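Local coordinates for 2-hydroxyisobutanoyl-CoA mutase large subunit (Aquincola tertiaricarbonis, PDB 4R3U), which forms, together with a small cobalamin-binding subunit, a mutase that interconverts 2-hydroxyisobutyryl-CoA and (S)-3-hydroxybutyryl-CoA, at residues 375-380 and 391-396. Residues are numbered along the deposited sequence; the frame is centred on the assembly and turned at random.
Sequences SLHTNG and DAMKMA. With 5AD (5'-deoxyadenosine), chain G.
The imidazole of H377 meets M393 obliquely: SD lies 4.1 Å from CE1, and the line from ring centroid to sulfur stands 60° off the ring normal, a sulfur-aromatic contact in which the two side chains cross at about a right angle. Another oblique neighbour of the ring is O2' of 5'-deoxyadenosine, 3.8 Å from NE2, while OD1 of N379 lies in the ring plane at its edge. ND1 accepts a hydrogen bond from the backbone N-H of I101, which helps fix the ring's rotation. N379 turns from helix 390-405 to the nucleoside, OD1 coming 3.4 Å from O3'; Q343 and T344 hold its amide. Strand 375-377, between strands 97-102 and 340-344, belongs to the parallel sheet of the TIM barrel characteristic of acyl-CoA mutase large subunits, and the loop that follows lies against helix 390-405. There M393, bent at chi2 and chi3, puts CE 3.5 Å from the backbone N of G380. T378 makes the direct polar link: OG1 donates to A396 O over 2.7 Å, from above the carbonyl plane, with a C=O...donor angle of 105°. With chi1 36°, OG1 sits between the backbone N and the carbonyl carbon, and it also bonds to Q400. A valine in place of T378 would probably leave A396 O without this donor and Q400 without one of its mates. The CB of A396 packs 3.3 Å from T378 O, whose hydrogen-bond partner is the side chain of Q100.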
ATOM      1  N   SER A 375      17.722  -5.664   0.636  1.00 23.16           N
ATOM      2  CA  SER A 375      17.095  -6.440   1.679  1.00 21.81           C
ATOM      3  C   SER A 375      16.021  -5.578   2.333  1.00 23.22           C
ATOM      4  O   SER A 375      16.178  -4.346   2.449  1.00 23.26           O
ATOM      5  CB  SER A 375      18.152  -6.896   2.685  1.00 22.55           C
ATOM      6  OG  SER A 375      17.642  -7.754   3.691  1.00 22.62           O
ATOM      7  N   LEU A 376      14.907  -6.216   2.730  1.00 19.27           N
ATOM      8  CA  LEU A 376      13.795  -5.509   3.340  1.00 17.45           C
ATOM      9  C   LEU A 376      13.078  -6.258   4.423  1.00 21.01           C
ATOM     10  O   LEU A 376      12.680  -7.407   4.228  1.00 22.36           O
ATOM     11  CB  LEU A 376      12.797  -5.051   2.255  1.00 17.12           C
ATOM     12  CG  LEU A 376      11.515  -4.275   2.655  1.00 18.83           C
ATOM     13  CD1 LEU A 376      11.842  -2.925   3.286  1.00 17.60           C
ATOM     14  CD2 LEU A 376      10.589  -4.122   1.465  1.00 17.83           C
ATOM     15  N   HIS A 377      12.847  -5.562   5.558  1.00 17.03           N
ATOM     16  CA  HIS A 377      12.000  -6.005   6.636  1.00 15.83           C
ATOM     17  C   HIS A 377      10.767  -5.066   6.590  1.00 21.83           C
ATOM     18  O   HIS A 377      10.896  -3.832   6.670  1.00 19.76           O
ATOM     19  CB  HIS A 377      12.685  -5.865   8.013  1.00 15.89           C
ATOM     20  CG  HIS A 377      11.753  -6.129   9.176  1.00 17.67           C
ATOM     21  ND1 HIS A 377      11.684  -7.379   9.788  1.00 18.66           N
ATOM     22  CD2 HIS A 377      10.869  -5.301   9.784  1.00 17.56           C
ATOM     23  CE1 HIS A 377      10.749  -7.274  10.716  1.00 17.47           C
ATOM     24  NE2 HIS A 377      10.250  -6.038  10.772  1.00 17.31           N
ATOM     25  N   THR A 378       9.569  -5.665   6.520  1.00 20.99           N
ATOM     26  CA  THR A 378       8.318  -4.939   6.643  1.00 20.20           C
ATOM     27  C   THR A 378       7.814  -5.161   8.071  1.00 22.89           C
ATOM     28  O   THR A 378       7.835  -6.302   8.563  1.00 23.49           O
ATOM     29  CB  THR A 378       7.301  -5.355   5.569  1.00 25.28           C
ATOM     30  OG1 THR A 378       7.416  -6.746   5.311  1.00 22.84           O
ATOM     31  CG2 THR A 378       7.465  -4.576   4.281  1.00 24.53           C
ATOM     32  N   ASN A 379       7.358  -4.083   8.744  1.00 18.45           N
ATOM     33  CA  ASN A 379       6.883  -4.219  10.114  1.00 18.23           C
ATOM     34  C   ASN A 379       5.524  -4.893  10.180  1.00 21.15           C
ATOM     35  O   ASN A 379       4.833  -4.945   9.158  1.00 21.96           O
ATOM     36  CB  ASN A 379       6.855  -2.866  10.832  1.00 15.49           C
ATOM     37  CG  ASN A 379       8.176  -2.180  10.872  1.00 27.99           C
ATOM     38  OD1 ASN A 379       9.227  -2.811  11.003  1.00 17.51           O
ATOM     39  ND2 ASN A 379       8.148  -0.864  10.708  1.00 26.49           N
ATOM     40  N   GLY A 380       5.189  -5.433  11.362  1.00 17.46           N
ATOM     41  CA  GLY A 380       3.910  -6.061  11.649  1.00 17.42           C
ATOM     42  C   GLY A 380       2.907  -4.982  12.036  1.00 22.38           C
ATOM     43  O   GLY A 380       3.302  -3.907  12.523  1.00 20.76           O
ATOM     44  N   ASP A 391       1.111 -14.364  12.448  1.00 22.92           N
ATOM     45  CA  ASP A 391       0.165 -13.743  11.498  1.00 22.89           C
ATOM     46  C   ASP A 391       0.598 -12.365  11.016  1.00 22.30           C
ATOM     47  O   ASP A 391       0.456 -12.065   9.846  1.00 22.17           O
ATOM     48  CB  ASP A 391      -1.260 -13.667  12.081  1.00 24.57           C
ATOM     49  CG  ASP A 391      -2.036 -14.967  12.184  1.00 40.98           C
ATOM     50  OD1 ASP A 391      -1.693 -15.933  11.452  1.00 44.26           O
ATOM     51  OD2 ASP A 391      -3.039 -15.001  12.949  1.00 47.81           O
ATOM     52  N   ALA A 392       1.113 -11.535  11.925  1.00 19.31           N
ATOM     53  CA  ALA A 392       1.605 -10.192  11.660  1.00 18.29           C
ATOM     54  C   ALA A 392       2.819 -10.259  10.717  1.00 22.27           C
ATOM     55  O   ALA A 392       2.870  -9.514   9.737  1.00 23.65           O
ATOM     56  CB  ALA A 392       1.972  -9.513  12.966  1.00 18.31           C
ATOM     57  N   MET A 393       3.758 -11.187  10.972  1.00 19.20           N
ATOM     58  CA  MET A 393       4.918 -11.407  10.116  1.00 19.10           C
ATOM     59  C   MET A 393       4.538 -11.957   8.779  1.00 21.28           C
ATOM     60  O   MET A 393       5.065 -11.499   7.767  1.00 23.40           O
ATOM     61  CB  MET A 393       6.002 -12.247  10.812  1.00 21.26           C
ATOM     62  CG  MET A 393       6.765 -11.476  11.897  1.00 24.32           C
ATOM     63  SD  MET A 393       7.745 -10.048  11.302  1.00 28.55           S
ATOM     64  CE  MET A 393       6.563  -8.683  11.455  1.00 24.24           C
ATOM     65  N   LYS A 394       3.566 -12.879   8.747  1.00 18.34           N
ATOM     66  CA  LYS A 394       3.007 -13.478   7.520  1.00 16.96           C
ATOM     67  C   LYS A 394       2.452 -12.359   6.624  1.00 19.62           C
ATOM     68  O   LYS A 394       2.789 -12.311   5.443  1.00 20.34           O
ATOM     69  CB  LYS A 394       1.917 -14.469   7.886  1.00 17.95           C
ATOM     70  CG  LYS A 394       1.794 -15.644   6.918  1.00 23.01           C
ATOM     71  CD  LYS A 394       0.381 -16.225   6.793  1.00 20.00           C
ATOM     72  CE  LYS A 394      -0.378 -16.537   8.049  1.00 34.85           C
ATOM     73  NZ  LYS A 394      -1.719 -17.103   7.739  1.00 46.29           N
ATOM     74  N   MET A 395       1.681 -11.397   7.209  1.00 16.53           N
ATOM     75  CA  MET A 395       1.096 -10.257   6.487  1.00 15.33           C
ATOM     76  C   MET A 395       2.190  -9.344   5.923  1.00 20.56           C
ATOM     77  O   MET A 395       2.069  -8.874   4.771  1.00 22.37           O
ATOM     78  CB  MET A 395       0.117  -9.504   7.372  1.00 16.35           C
ATOM     79  CG  MET A 395      -0.516  -8.250   6.710  1.00 18.75           C
ATOM     80  SD  MET A 395      -1.504  -8.581   5.233  1.00 21.02           S
ATOM     81  CE  MET A 395      -2.826  -9.625   5.915  1.00 18.07           C
ATOM     82  N   ALA A 396       3.288  -9.147   6.700  1.00 16.30           N
ATOM     83  CA  ALA A 396       4.442  -8.352   6.301  1.00 15.58           C
ATOM     84  C   ALA A 396       5.136  -8.988   5.113  1.00 18.97           C
ATOM     85  O   ALA A 396       5.537  -8.272   4.206  1.00 19.47           O
ATOM     86  CB  ALA A 396       5.389  -8.189   7.467  1.00 16.31           C
TER
HETATM   87  N1  5AD G 803      10.860  -9.893  16.642  0.50 17.93           N
HETATM   88  C2  5AD G 803      10.472  -9.153  15.526  0.50 20.21           C
HETATM   89  N3  5AD G 803      10.710  -7.755  15.513  0.50 23.69           N
HETATM   90  C4  5AD G 803      11.383  -7.191  16.539  0.50 26.69           C
HETATM   91  N9  5AD G 803      11.741  -5.931  16.797  0.50 27.68           N
HETATM   92  C8  5AD G 803      12.470  -5.941  17.916  0.50 27.15           C
HETATM   93  N7  5AD G 803      12.500  -7.167  18.410  0.50 26.55           N
HETATM   94  C5  5AD G 803      11.844  -7.955  17.552  0.50 26.02           C
HETATM   95  C6  5AD G 803      11.590  -9.273  17.581  0.50 21.43           C
HETATM   96  N6  5AD G 803      12.031  -9.912  18.652  0.50 21.65           N
HETATM   97  C1' 5AD G 803      11.734  -4.738  15.933  0.50 27.53           C
HETATM   98  C2' 5AD G 803      10.399  -4.169  15.600  0.50 28.76           C
HETATM   99  C3' 5AD G 803      10.718  -2.688  15.488  0.50 31.13           C
HETATM  100  C4' 5AD G 803      12.208  -2.543  15.802  0.50 30.21           C
HETATM  101  C5' 5AD G 803      12.428  -1.343  16.715  0.50 30.69           C
HETATM  102  O4' 5AD G 803      12.458  -3.683  16.584  0.50 28.07           O
HETATM  103  O2' 5AD G 803      10.003  -4.651  14.308  0.50 27.47           O
HETATM  104  O3' 5AD G 803      10.413  -2.238  14.154  0.50 32.43           O